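Local structure of Lmo2470 protein (Listeria monocytogenes EGD-e, 5HL3) at residues Pro146-Leu151 and Asn167-Leu172; Leu116-Asn121 and Asp141-Pro146. The protein is a leucine-rich repeat internalin that binds calcium, interacts with the host protein afadin and facilitates crossing of the basement membrane. All coordinates share one frame; numbering follows the deposited sequence.

Interaction 1. Residues Pro146-Leu151 and Asn167-Leu172. With CA (calcium ion), chain F.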
# COMPACT_ATOMS: atom_id res chain seq x y z
N PRO A 146 18.31 10.85 -8.42
CA PRO A 146 18.97 9.57 -8.66
C PRO A 146 19.23 8.75 -7.41
O PRO A 146 19.48 7.53 -7.52
CB PRO A 146 20.28 9.99 -9.32
CG PRO A 146 20.56 11.35 -8.82
CD PRO A 146 19.18 11.99 -8.74
N ALA A 147 19.19 9.37 -6.23
CA ALA A 147 19.51 8.69 -5.00
C ALA A 147 18.26 8.30 -4.21
O ALA A 147 18.35 7.87 -3.06
CB ALA A 147 20.45 9.55 -4.18
N LEU A 148 17.08 8.41 -4.81
CA LEU A 148 15.85 8.09 -4.09
C LEU A 148 15.83 6.63 -3.63
O LEU A 148 16.10 5.73 -4.42
CB LEU A 148 14.61 8.38 -4.96
CG LEU A 148 13.28 8.46 -4.23
CD1 LEU A 148 13.23 9.71 -3.37
CD2 LEU A 148 12.13 8.47 -5.22
N LYS A 149 15.53 6.41 -2.35
CA LYS A 149 15.52 5.07 -1.74
C LYS A 149 14.19 4.63 -1.16
O LYS A 149 13.91 3.41 -1.10
CB LYS A 149 16.61 4.97 -0.67
CG LYS A 149 17.99 4.87 -1.29
CD LYS A 149 19.09 4.72 -0.25
CE LYS A 149 20.44 4.65 -0.92
NZ LYS A 149 21.56 4.50 0.04
N GLN A 150 13.35 5.58 -0.74
CA GLN A 150 12.07 5.23 -0.13
C GLN A 150 10.98 6.14 -0.61
O GLN A 150 11.14 7.37 -0.62
CB GLN A 150 12.14 5.28 1.40
CG GLN A 150 13.29 4.53 2.01
CD GLN A 150 13.21 4.55 3.53
OE1 GLN A 150 13.21 5.61 4.15
NE2 GLN A 150 13.11 3.38 4.12
N LEU A 151 9.84 5.54 -0.95
CA LEU A 151 8.70 6.29 -1.46
C LEU A 151 7.43 5.79 -0.76
O LEU A 151 7.03 4.63 -0.97
CB LEU A 151 8.65 6.14 -2.97
CG LEU A 151 7.63 6.95 -3.73
CD1 LEU A 151 7.75 8.44 -3.44
CD2 LEU A 151 7.79 6.67 -5.22
N ASN A 167 12.05 4.56 -14.42
CA ASN A 167 13.30 4.34 -15.15
C ASN A 167 14.58 4.82 -14.52
O ASN A 167 15.62 4.31 -14.85
CB ASN A 167 13.19 4.98 -16.54
CG ASN A 167 12.28 4.19 -17.46
OD1 ASN A 167 12.65 3.11 -17.89
ND2 ASN A 167 11.06 4.67 -17.71
N ASN A 168 14.51 5.79 -13.62
CA ASN A 168 15.72 6.52 -13.21
C ASN A 168 15.93 6.64 -11.71
O ASN A 168 16.58 7.59 -11.24
CB ASN A 168 15.69 7.93 -13.83
CG ASN A 168 15.22 7.93 -15.27
OD1 ASN A 168 15.86 7.35 -16.15
ND2 ASN A 168 14.10 8.59 -15.53
N ILE A 169 15.37 5.70 -10.95
CA ILE A 169 15.58 5.64 -9.49
C ILE A 169 16.13 4.26 -9.11
O ILE A 169 15.49 3.47 -8.39
CB ILE A 169 14.32 6.04 -8.69
CG1 ILE A 169 13.08 5.24 -9.11
CG2 ILE A 169 14.06 7.55 -8.84
CD1 ILE A 169 11.88 5.42 -8.21
N PRO A 170 17.36 3.95 -9.57
CA PRO A 170 17.91 2.61 -9.41
C PRO A 170 18.17 2.16 -8.00
O PRO A 170 18.31 0.95 -7.77
CB PRO A 170 19.25 2.70 -10.14
CG PRO A 170 19.63 4.15 -10.10
CD PRO A 170 18.31 4.86 -10.26
N LEU A 171 18.21 3.09 -7.05
CA LEU A 171 18.49 2.73 -5.67
C LEU A 171 17.25 2.48 -4.83
O LEU A 171 17.38 2.18 -3.64
CB LEU A 171 19.35 3.81 -5.01
CG LEU A 171 20.68 4.09 -5.71
CD1 LEU A 171 21.51 5.06 -4.91
CD2 LEU A 171 21.44 2.82 -5.92
N LEU A 172 16.06 2.51 -5.43
CA LEU A 172 14.85 2.38 -4.61
C LEU A 172 14.81 1.05 -3.83
O LEU A 172 15.00 -0.03 -4.41
CB LEU A 172 13.61 2.51 -5.49
CG LEU A 172 12.30 2.72 -4.75
CD1 LEU A 172 12.24 4.13 -4.20
CD2 LEU A 172 11.10 2.44 -5.66
CA CA F . 12.85 0.82 -18.42
O HOH W 1 10.64 0.93 -17.38
O HOH W 2 12.06 1.41 -20.65
O HOH W 3 14.89 1.98 -19.24

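Interaction 2. Residues Leu116-Asn121 and Asp141-Pro146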
# COMPACT_ATOMS: atom_id res chain seq x y z
N LEU A 116 2.93 15.90 -6.89
CA LEU A 116 4.31 15.50 -6.75
C LEU A 116 5.08 15.95 -7.99
O LEU A 116 5.03 15.28 -9.02
CB LEU A 116 4.45 13.98 -6.52
CG LEU A 116 5.89 13.46 -6.42
CD1 LEU A 116 6.78 14.29 -5.50
CD2 LEU A 116 5.89 12.01 -5.99
N PRO A 117 5.79 17.07 -7.90
CA PRO A 117 6.59 17.53 -9.03
C PRO A 117 7.72 16.59 -9.39
O PRO A 117 8.18 15.82 -8.55
CB PRO A 117 7.21 18.85 -8.51
CG PRO A 117 6.37 19.28 -7.43
CD PRO A 117 5.79 18.07 -6.82
N ASN A 118 8.18 16.68 -10.63
CA ASN A 118 9.38 15.97 -11.04
C ASN A 118 10.58 16.84 -10.58
O ASN A 118 11.25 17.48 -11.38
CB ASN A 118 9.33 15.75 -12.55
CG ASN A 118 10.52 14.98 -13.07
OD1 ASN A 118 11.16 14.23 -12.34
ND2 ASN A 118 10.84 15.20 -14.35
N TYR A 119 10.84 16.81 -9.28
CA TYR A 119 11.82 17.72 -8.68
C TYR A 119 13.17 17.62 -9.36
O TYR A 119 13.71 16.52 -9.54
CB TYR A 119 12.02 17.40 -7.19
CG TYR A 119 10.84 17.75 -6.31
CD1 TYR A 119 10.47 19.09 -6.11
CD2 TYR A 119 10.11 16.78 -5.67
CE1 TYR A 119 9.40 19.43 -5.30
CE2 TYR A 119 9.06 17.11 -4.83
CZ TYR A 119 8.70 18.43 -4.68
OH TYR A 119 7.62 18.73 -3.87
N GLN A 120 13.75 18.80 -9.64
CA GLN A 120 15.07 18.88 -10.22
C GLN A 120 16.13 19.47 -9.31
O GLN A 120 17.33 19.27 -9.56
CB GLN A 120 15.03 19.71 -11.52
CG GLN A 120 14.09 19.13 -12.58
CD GLN A 120 14.55 17.77 -13.05
OE1 GLN A 120 15.71 17.62 -13.46
NE2 GLN A 120 13.67 16.79 -13.01
N ASN A 121 15.72 20.19 -8.26
CA ASN A 121 16.68 20.92 -7.42
C ASN A 121 17.03 20.22 -6.11
O ASN A 121 17.73 20.79 -5.28
CB ASN A 121 16.19 22.34 -7.15
CG ASN A 121 16.11 23.17 -8.40
OD1 ASN A 121 17.06 23.21 -9.18
ND2 ASN A 121 15.00 23.85 -8.58
N ASP A 141 7.72 10.00 -13.72
CA ASP A 141 8.84 9.09 -13.92
C ASP A 141 10.09 9.97 -13.61
O ASP A 141 10.67 10.56 -14.49
CB ASP A 141 8.84 8.54 -15.34
CG ASP A 141 9.88 7.47 -15.57
OD1 ASP A 141 10.45 6.94 -14.60
OD2 ASP A 141 10.15 7.18 -16.77
N PHE A 142 10.44 10.01 -12.34
CA PHE A 142 11.44 10.96 -11.83
C PHE A 142 12.71 10.97 -12.64
O PHE A 142 13.27 9.91 -12.92
CB PHE A 142 11.84 10.63 -10.40
CG PHE A 142 10.68 10.42 -9.46
CD1 PHE A 142 9.91 11.49 -8.99
CD2 PHE A 142 10.36 9.12 -9.04
CE1 PHE A 142 8.85 11.24 -8.14
CE2 PHE A 142 9.34 8.89 -8.17
CZ PHE A 142 8.59 9.94 -7.73
N THR A 143 13.20 12.16 -12.96
CA THR A 143 14.46 12.30 -13.70
C THR A 143 15.52 13.04 -12.93
O THR A 143 16.64 13.11 -13.40
CB THR A 143 14.25 13.05 -15.04
OG1 THR A 143 13.65 14.31 -14.77
CG2 THR A 143 13.40 12.25 -16.03
N GLY A 144 15.19 13.60 -11.76
CA GLY A 144 16.15 14.45 -11.01
C GLY A 144 16.53 13.97 -9.61
O GLY A 144 17.18 14.73 -8.85
N MSE A 145 16.16 12.75 -9.26
CA MSE A 145 16.42 12.23 -7.90
C MSE A 145 17.05 10.88 -7.99
O MSE A 145 16.47 9.86 -7.61
CB MSE A 145 15.14 12.22 -7.09
CG MSE A 145 14.65 13.65 -6.79
SE MSE A 145 13.06 13.77 -5.66
CE MSE A 145 11.78 13.00 -6.91
N PRO A 146 18.31 10.85 -8.42
CA PRO A 146 18.97 9.57 -8.66
C PRO A 146 19.23 8.75 -7.41
O PRO A 146 19.48 7.53 -7.52
CB PRO A 146 20.28 9.99 -9.32
CG PRO A 146 20.56 11.35 -8.82
CD PRO A 146 19.18 11.99 -8.74
O HOH W 4 12.82 14.03 -10.16
O HOH W 5 15.76 16.87 -7.61
O HOH W 6 18.55 16.88 -10.07
O HOH W 7 17.25 15.64 -14.75

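Interaction 1. Residues Pro146-Leu151 and Asn167-Leu172
The carbonyl oxygen of Leu148 is crowded by the turn at Leu171 and Leu172. Leu172 CA makes a CH...O contact with Leu148 O at 3.6 Å, bent to 122° at the hydrogen. Leu171 CB lies 3.8 Å from Leu148 O. The amide of Leu172 is also near but badly angled, and Leu172 N bonds instead to Ile169 O at 3.2 Å. That bond closes a type I turn over Ile169-Leu172. No hydrogen bond joins the two segments, so packing carries the contact. Lys149 lays its CG 3.6 Å from Leu171 O, and its extended chain runs obliquely across the Leu171 side chain. Deeper in, the CG2 branch of Ile169 meets Leu148 CB at 4.0 Å. With CG anti to its backbone N (chi1 -166°), Leu172 turns its CD1 branch onto the Lys149 backbone, 3.6 Å from Lys149 O, and also reaches Leu151 CB. At the outer end, Asn167 OD1 binds a calcium ion at 2.4 Å. Three waters, Gln189 and Asn190 supply the other ligands. Lys149 also has backbone hydrogen bonds to Asp126, just before strand 127-129, and to Ile173 and Thr174 at the start of strand 174-176. This is the stacking of successive coils of a leucine-rich repeat, where buried Leu148, Ile169 and Leu172 pack inside, next to the parallel strands 150-152 and 174-176.

Interaction 2. Residues Leu116-Asn121 and Asp141-Pro146
Hydrogen bonds between Asn118, Gln120 and Thr143 dominate the polar side. Asn118 has CG anti to its backbone N (chi1 -178°), which carries its amide across to Thr143. There Asn118 OD1 takes Thr143 N on a lone pair at 3.0 Å, nearly straight at 160°. Asn118 ND2 donates to Thr143 OG1, also at 3.0 Å. Gln120, bent at chi2, curls back so that its NE2 donates both to Thr143 OG1 and to Asn118 O. The threonine oxygen thus accepts from two amides.

Four waters add bridges. Water 4 donates to Asn118 OD1 and Tyr119 O and accepts from Gly144 N at 2.9 Å. Water 5 links Tyr119 O, weakly, to Gly144 O. Water 6 joins Gln120 O to Gly144 O, and water 7 joins Gln120 OE1 to Thr143 O. Gly144 CA also comes 3.5 Å from Tyr119 O in a CH...O contact.

Apolar contacts lie on the buried side. Leu116 CD2 meets the edge of the Phe142 ring, 3.7 Å from Phe142 CE1. Met145 SE (selenomethionine) is 4.1 Å from Tyr119 CB and oblique to the ring, a Met-aromatic contact.

Side-chain amides and water thus link two loops that share no direct backbone-to-backbone hydrogen bond.

Both interactions stack neighbouring turns of the same leucine-rich repeat solenoid. They lie side by side, their centres 10 Å apart, and share Pro146. Segment 141-146 belongs to interaction 2 and leads directly into 146-151 of interaction 1. Each has a buried apolar side and a more exposed rim. Their chemistry differs: interaction 1 relies on packing without a hydrogen bond between its segments, and interaction 2 on side-chain amides and water. Two probable hydrogen bonds join them: Asn167 ND2 to Asp141 OD2, and Asn168 ND2 to Phe142 O. Through the first, Asp141 of segment 141-146 acts as a second-shell partner of the calcium-binding Asn167.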